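PDB 2OJH: uncharacterized protein Atu1656, which is of unknown function but belongs to the TolB family and folds as a beta-propeller with WD40-like repeats, probably of six blades. Local coordinates for residues R149-I155 with E165-G171; G184-F189 with W200-V204. All coordinates share one frame; numbering follows the deposited sequence.

Contact 1: residues R149-I155 with E165-G171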
# COMPACT_ATOMS: atom_id res chain seq x y z
N ARG A 149 2.82 0.08 -18.89
CA ARG A 149 2.90 -0.51 -20.22
C ARG A 149 3.27 0.58 -21.20
O ARG A 149 2.49 1.50 -21.44
CB ARG A 149 1.57 -1.13 -20.61
CG ARG A 149 0.96 -2.04 -19.52
CD ARG A 149 1.65 -3.41 -19.42
NE ARG A 149 1.01 -4.22 -18.39
CZ ARG A 149 1.47 -4.38 -17.14
NH1 ARG A 149 2.61 -3.81 -16.76
NH2 ARG A 149 0.81 -5.13 -16.28
N ASP A 150 4.49 0.49 -21.73
CA ASP A 150 5.07 1.56 -22.56
C ASP A 150 4.82 2.94 -21.95
O ASP A 150 4.34 3.83 -22.64
CB ASP A 150 4.49 1.48 -23.98
CG ASP A 150 4.79 0.14 -24.65
OD1 ASP A 150 5.96 -0.28 -24.59
OD2 ASP A 150 3.86 -0.47 -25.22
N GLN A 151 5.14 3.08 -20.66
CA GLN A 151 5.05 4.37 -19.95
C GLN A 151 3.62 4.87 -19.76
O GLN A 151 3.40 6.06 -19.52
CB GLN A 151 5.93 5.43 -20.64
CG GLN A 151 7.43 5.17 -20.47
CD GLN A 151 7.81 5.03 -19.02
OE1 GLN A 151 7.56 5.94 -18.21
NE2 GLN A 151 8.40 3.89 -18.66
N VAL A 152 2.66 3.97 -19.87
CA VAL A 152 1.27 4.24 -19.51
C VAL A 152 1.02 3.51 -18.17
O VAL A 152 1.19 2.28 -18.08
CB VAL A 152 0.27 3.72 -20.59
CG1 VAL A 152 -1.15 4.07 -20.21
CG2 VAL A 152 0.64 4.27 -21.98
N PHE A 153 0.64 4.28 -17.16
CA PHE A 153 0.49 3.82 -15.79
C PHE A 153 -1.00 3.56 -15.55
O PHE A 153 -1.78 4.51 -15.48
CB PHE A 153 0.92 4.91 -14.79
CG PHE A 153 2.39 5.22 -14.80
CD1 PHE A 153 3.00 5.79 -15.92
CD2 PHE A 153 3.15 5.01 -13.66
CE1 PHE A 153 4.36 6.11 -15.91
CE2 PHE A 153 4.52 5.36 -13.64
CZ PHE A 153 5.13 5.87 -14.76
N ASP A 154 -1.40 2.29 -15.44
CA ASP A 154 -2.81 2.00 -15.25
C ASP A 154 -3.12 1.09 -14.09
O ASP A 154 -2.23 0.34 -13.60
CB ASP A 154 -3.43 1.37 -16.51
CG ASP A 154 -3.76 2.40 -17.57
OD1 ASP A 154 -4.37 3.46 -17.25
OD2 ASP A 154 -3.40 2.13 -18.73
N ILE A 155 -4.40 1.10 -13.71
CA ILE A 155 -4.91 0.20 -12.69
C ILE A 155 -5.37 -1.06 -13.38
O ILE A 155 -6.10 -1.01 -14.38
CB ILE A 155 -6.10 0.86 -11.93
CG1 ILE A 155 -5.70 2.27 -11.41
CG2 ILE A 155 -6.64 -0.07 -10.83
CD1 ILE A 155 -4.43 2.32 -10.52
N GLU A 165 -5.72 -10.90 -16.77
CA GLU A 165 -5.47 -9.51 -16.43
C GLU A 165 -6.56 -8.60 -17.02
O GLU A 165 -6.94 -8.75 -18.19
CB GLU A 165 -4.08 -9.13 -16.96
CG GLU A 165 -3.70 -7.67 -16.94
CD GLU A 165 -2.25 -7.45 -17.37
OE1 GLU A 165 -1.98 -7.38 -18.59
OE2 GLU A 165 -1.36 -7.36 -16.48
N THR A 166 -7.08 -7.69 -16.19
CA THR A 166 -8.14 -6.78 -16.58
C THR A 166 -7.67 -5.35 -16.38
O THR A 166 -7.23 -5.00 -15.28
CB THR A 166 -9.42 -7.00 -15.75
OG1 THR A 166 -9.99 -8.26 -16.10
CG2 THR A 166 -10.46 -5.90 -16.01
N ARG A 167 -7.76 -4.55 -17.43
CA ARG A 167 -7.33 -3.17 -17.39
C ARG A 167 -8.51 -2.27 -16.96
O ARG A 167 -9.57 -2.28 -17.61
CB ARG A 167 -6.84 -2.79 -18.79
CG ARG A 167 -6.12 -1.47 -18.84
CD ARG A 167 -5.58 -1.20 -20.21
NE ARG A 167 -5.13 0.18 -20.32
CZ ARG A 167 -4.80 0.78 -21.45
NH1 ARG A 167 -4.91 0.12 -22.60
NH2 ARG A 167 -4.40 2.05 -21.44
N LEU A 168 -8.35 -1.52 -15.87
CA LEU A 168 -9.46 -0.74 -15.30
C LEU A 168 -9.40 0.74 -15.60
O LEU A 168 -10.43 1.42 -15.54
CB LEU A 168 -9.56 -0.95 -13.78
CG LEU A 168 -9.86 -2.41 -13.41
CD1 LEU A 168 -9.63 -2.61 -11.95
CD2 LEU A 168 -11.28 -2.85 -13.79
N THR A 169 -8.21 1.25 -15.87
CA THR A 169 -8.07 2.61 -16.37
C THR A 169 -7.34 2.52 -17.70
O THR A 169 -6.68 1.52 -17.98
CB THR A 169 -7.35 3.57 -15.38
OG1 THR A 169 -6.01 3.12 -15.13
CG2 THR A 169 -8.11 3.66 -14.07
N HIS A 170 -7.47 3.55 -18.51
CA HIS A 170 -7.01 3.51 -19.88
C HIS A 170 -6.21 4.76 -20.23
O HIS A 170 -6.48 5.43 -21.21
CB HIS A 170 -8.20 3.26 -20.83
CG HIS A 170 -8.86 1.93 -20.60
ND1 HIS A 170 -9.87 1.75 -19.67
CD2 HIS A 170 -8.61 0.71 -21.12
CE1 HIS A 170 -10.22 0.48 -19.65
NE2 HIS A 170 -9.48 -0.18 -20.53
N GLY A 171 -5.20 5.06 -19.41
CA GLY A 171 -4.21 6.09 -19.72
C GLY A 171 -4.67 7.51 -19.53
O GLY A 171 -4.06 8.44 -20.06
O HOH W 1 -1.03 -5.54 -19.89
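With OG1 set between its backbone N and carbonyl carbon (chi1 62°), Thr169 presents its hydroxyl to Asp154, whose CG lies opposite its carbonyl carbon (chi1 -80°), which swings the carboxylate toward the 165-171 segment. The result is a short chain of hydrogen bonds. Thr169 OG1 donates to Asp154 OD1 at 2.7 Å, reaching it on the anti side and tilted out of the carboxylate plane, while the same hydroxyl accepts Ile155 N at 2.9 Å in a nearly straight bond (171°). The syn lone pair of Asp154 OD1 takes Gly171 N at 2.8 Å, so this oxygen pins the chain on both sides of His170. The other oxygen meets Arg167: its extended chain brings NH2 to 2.9 Å from Asp154 OD2 in a salt bridge, with a weaker bond from NE. These donors around a buried carboxylate would be expected to stabilise its ionised form. Nearby, Ile155 O receives Leu168 N at 2.7 Å, and Val152 CG1 rests 3.7 Å from Gly171 CA. A second salt bridge forms where Arg149 and Glu165 reach for each other from opposite directions; NH2 of Arg149 meets Glu165 OE2 at 3.1 Å, in the guanidinium plane but above that of the carboxylate. Arg149 also bonds Pro130 and Ser131, and Glu165 bonds Tyr145 and Asn128. Asp154 and Thr169 thus hold the chain where edge strand 165-167 of a four-stranded antiparallel sheet gives way to a loop, the point at which one blade of a beta-propeller hands the chain to the next.

Contact 2: residues G184-F189 with W200-V204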
# COMPACT_ATOMS: atom_id res chain seq x y z
N GLY A 184 -16.14 -4.18 -1.67
CA GLY A 184 -15.65 -4.79 -2.90
C GLY A 184 -16.25 -4.20 -4.16
O GLY A 184 -16.11 -4.79 -5.22
N ARG A 185 -16.91 -3.06 -4.05
CA ARG A 185 -17.52 -2.41 -5.20
C ARG A 185 -16.57 -1.44 -5.90
O ARG A 185 -16.72 -1.16 -7.10
CB ARG A 185 -18.81 -1.68 -4.80
CG ARG A 185 -19.97 -2.61 -4.32
CD ARG A 185 -21.37 -1.95 -4.41
NE ARG A 185 -21.37 -0.49 -4.19
CZ ARG A 185 -21.68 0.43 -5.12
NH1 ARG A 185 -21.65 1.72 -4.82
NH2 ARG A 185 -22.03 0.06 -6.36
N TRP A 186 -15.60 -0.93 -5.15
CA TRP A 186 -14.70 0.11 -5.66
C TRP A 186 -13.23 -0.22 -5.43
O TRP A 186 -12.87 -0.92 -4.47
CB TRP A 186 -14.99 1.44 -4.96
CG TRP A 186 -16.34 2.02 -5.21
CD1 TRP A 186 -17.45 1.89 -4.41
CD2 TRP A 186 -16.74 2.85 -6.31
NE1 TRP A 186 -18.51 2.57 -4.97
CE2 TRP A 186 -18.10 3.17 -6.13
CE3 TRP A 186 -16.07 3.35 -7.44
CZ2 TRP A 186 -18.81 3.98 -7.03
CZ3 TRP A 186 -16.78 4.14 -8.34
CH2 TRP A 186 -18.13 4.45 -8.12
N ILE A 187 -12.39 0.34 -6.30
CA ILE A 187 -10.95 0.37 -6.08
C ILE A 187 -10.58 1.87 -6.03
O ILE A 187 -10.88 2.58 -6.97
CB ILE A 187 -10.19 -0.35 -7.22
CG1 ILE A 187 -10.39 -1.88 -7.11
CG2 ILE A 187 -8.69 0.03 -7.21
CD1 ILE A 187 -10.15 -2.61 -8.41
N TYR A 188 -9.96 2.32 -4.94
CA TYR A 188 -9.49 3.71 -4.81
C TYR A 188 -8.04 3.72 -5.28
O TYR A 188 -7.28 2.73 -5.10
CB TYR A 188 -9.55 4.18 -3.34
CG TYR A 188 -10.96 4.49 -2.83
CD1 TYR A 188 -11.93 3.49 -2.68
CD2 TYR A 188 -11.32 5.82 -2.52
CE1 TYR A 188 -13.24 3.83 -2.23
CE2 TYR A 188 -12.60 6.14 -2.07
CZ TYR A 188 -13.54 5.15 -1.92
OH TYR A 188 -14.79 5.50 -1.48
N PHE A 189 -7.66 4.82 -5.92
CA PHE A 189 -6.33 4.95 -6.52
C PHE A 189 -6.04 6.44 -6.69
O PHE A 189 -6.89 7.28 -6.33
CB PHE A 189 -6.26 4.17 -7.86
CG PHE A 189 -7.12 4.76 -8.96
CD1 PHE A 189 -8.49 4.49 -9.05
CD2 PHE A 189 -6.55 5.60 -9.92
CE1 PHE A 189 -9.28 5.05 -10.04
CE2 PHE A 189 -7.33 6.17 -10.94
CZ PHE A 189 -8.71 5.90 -10.99
N TRP A 200 -8.96 9.11 -6.78
CA TRP A 200 -10.09 8.74 -7.62
C TRP A 200 -10.54 7.34 -7.18
O TRP A 200 -9.84 6.65 -6.43
CB TRP A 200 -9.68 8.71 -9.10
CG TRP A 200 -9.48 10.10 -9.73
CD1 TRP A 200 -8.44 10.97 -9.50
CD2 TRP A 200 -10.32 10.72 -10.68
NE1 TRP A 200 -8.60 12.13 -10.25
CE2 TRP A 200 -9.76 12.00 -10.98
CE3 TRP A 200 -11.52 10.35 -11.30
CZ2 TRP A 200 -10.34 12.88 -11.87
CZ3 TRP A 200 -12.11 11.23 -12.19
CH2 TRP A 200 -11.51 12.48 -12.48
N ARG A 201 -11.74 6.95 -7.61
CA ARG A 201 -12.15 5.57 -7.46
C ARG A 201 -12.82 5.03 -8.72
O ARG A 201 -13.52 5.75 -9.40
CB ARG A 201 -13.04 5.40 -6.21
CG ARG A 201 -14.38 6.11 -6.26
CD ARG A 201 -15.20 5.75 -5.04
NE ARG A 201 -16.58 6.19 -5.18
CZ ARG A 201 -17.53 6.04 -4.26
NH1 ARG A 201 -18.76 6.48 -4.51
NH2 ARG A 201 -17.26 5.46 -3.09
N VAL A 202 -12.57 3.76 -9.02
CA VAL A 202 -13.16 3.11 -10.19
C VAL A 202 -13.94 1.88 -9.72
O VAL A 202 -13.53 1.21 -8.76
CB VAL A 202 -12.06 2.71 -11.25
CG1 VAL A 202 -11.04 1.69 -10.69
CG2 VAL A 202 -12.71 2.20 -12.54
N ARG A 203 -15.06 1.56 -10.38
CA ARG A 203 -15.80 0.35 -10.03
C ARG A 203 -14.95 -0.88 -10.35
O ARG A 203 -14.19 -0.86 -11.32
CB ARG A 203 -17.12 0.25 -10.81
CG ARG A 203 -18.16 1.32 -10.51
CD ARG A 203 -18.73 1.23 -9.12
NE ARG A 203 -18.89 -0.14 -8.64
CZ ARG A 203 -19.90 -0.93 -8.96
NH1 ARG A 203 -19.94 -2.16 -8.46
NH2 ARG A 203 -20.85 -0.51 -9.78
N VAL A 204 -15.10 -1.96 -9.59
CA VAL A 204 -14.27 -3.14 -9.86
C VAL A 204 -14.53 -3.69 -11.26
O VAL A 204 -13.64 -4.30 -11.85
CB VAL A 204 -14.35 -4.28 -8.77
CG1 VAL A 204 -13.96 -3.74 -7.41
CG2 VAL A 204 -15.70 -4.90 -8.72
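Ile187 and Val202 form a hydrogen-bonded antiparallel pair, as do Phe189 and Trp200, giving four backbone bonds. The ladder ends at Arg185 O, which accepts Val204 N at 3.1 Å and, from the opposite face of the carbonyl plane, Arg203 NE at 2.8 Å.

Pi contacts gather on Trp186. Arg201, with chi1 at 65° and its chain extended beyond CG, lays its guanidinium along one indole face, stacked with centres 3.7 Å apart and planes at 8°, a cation-pi pair centred on the five-membered ring. The other face receives Arg203 CD, a CH-pi contact 3.3 Å from the centroid of the six-membered ring. Arg201 CB also sits over the centre of the Tyr188 ring, and its NH2 donates to Tyr188 OH at 2.9 Å; that hydroxyl also bonds Met256.

Apolar contacts line the face bearing Ile187, Phe189, Trp200 and Val202, with Trp200 CB lying over the Phe189 ring, 3.5 Å from CZ.

Like charges meet at one end, Arg185 NH2 lying over the Arg203 guanidinium. The chemistry implies that stacking on Trp186, the Tyr188 OH bond and a salt bridge to Glu210 together probably hold the Arg201 guanidinium in place, while solvent may screen exposed Arg185 from Arg203.

Followed from the N terminus, contact 1 comes first: residues 149-155 and 165-171 close a short loop that takes in the last two strands of the sheet spanning 131-167. The chain then runs through strand 175-180, the first of the next sheet, before contact 2 joins that sheet's two middle strands and closes the hairpin between 184-189 and 200-204. The loops are in series, neither nested nor crossed. They meet in space across adjoining blades: Leu168 CD1 packs 3.6 Å from Ile187 CD1, and Ile155 CD1 lies 3.7 Å from Phe189 CB. In these two blades local hairpins form the sheets, and apolar side chains pack between them.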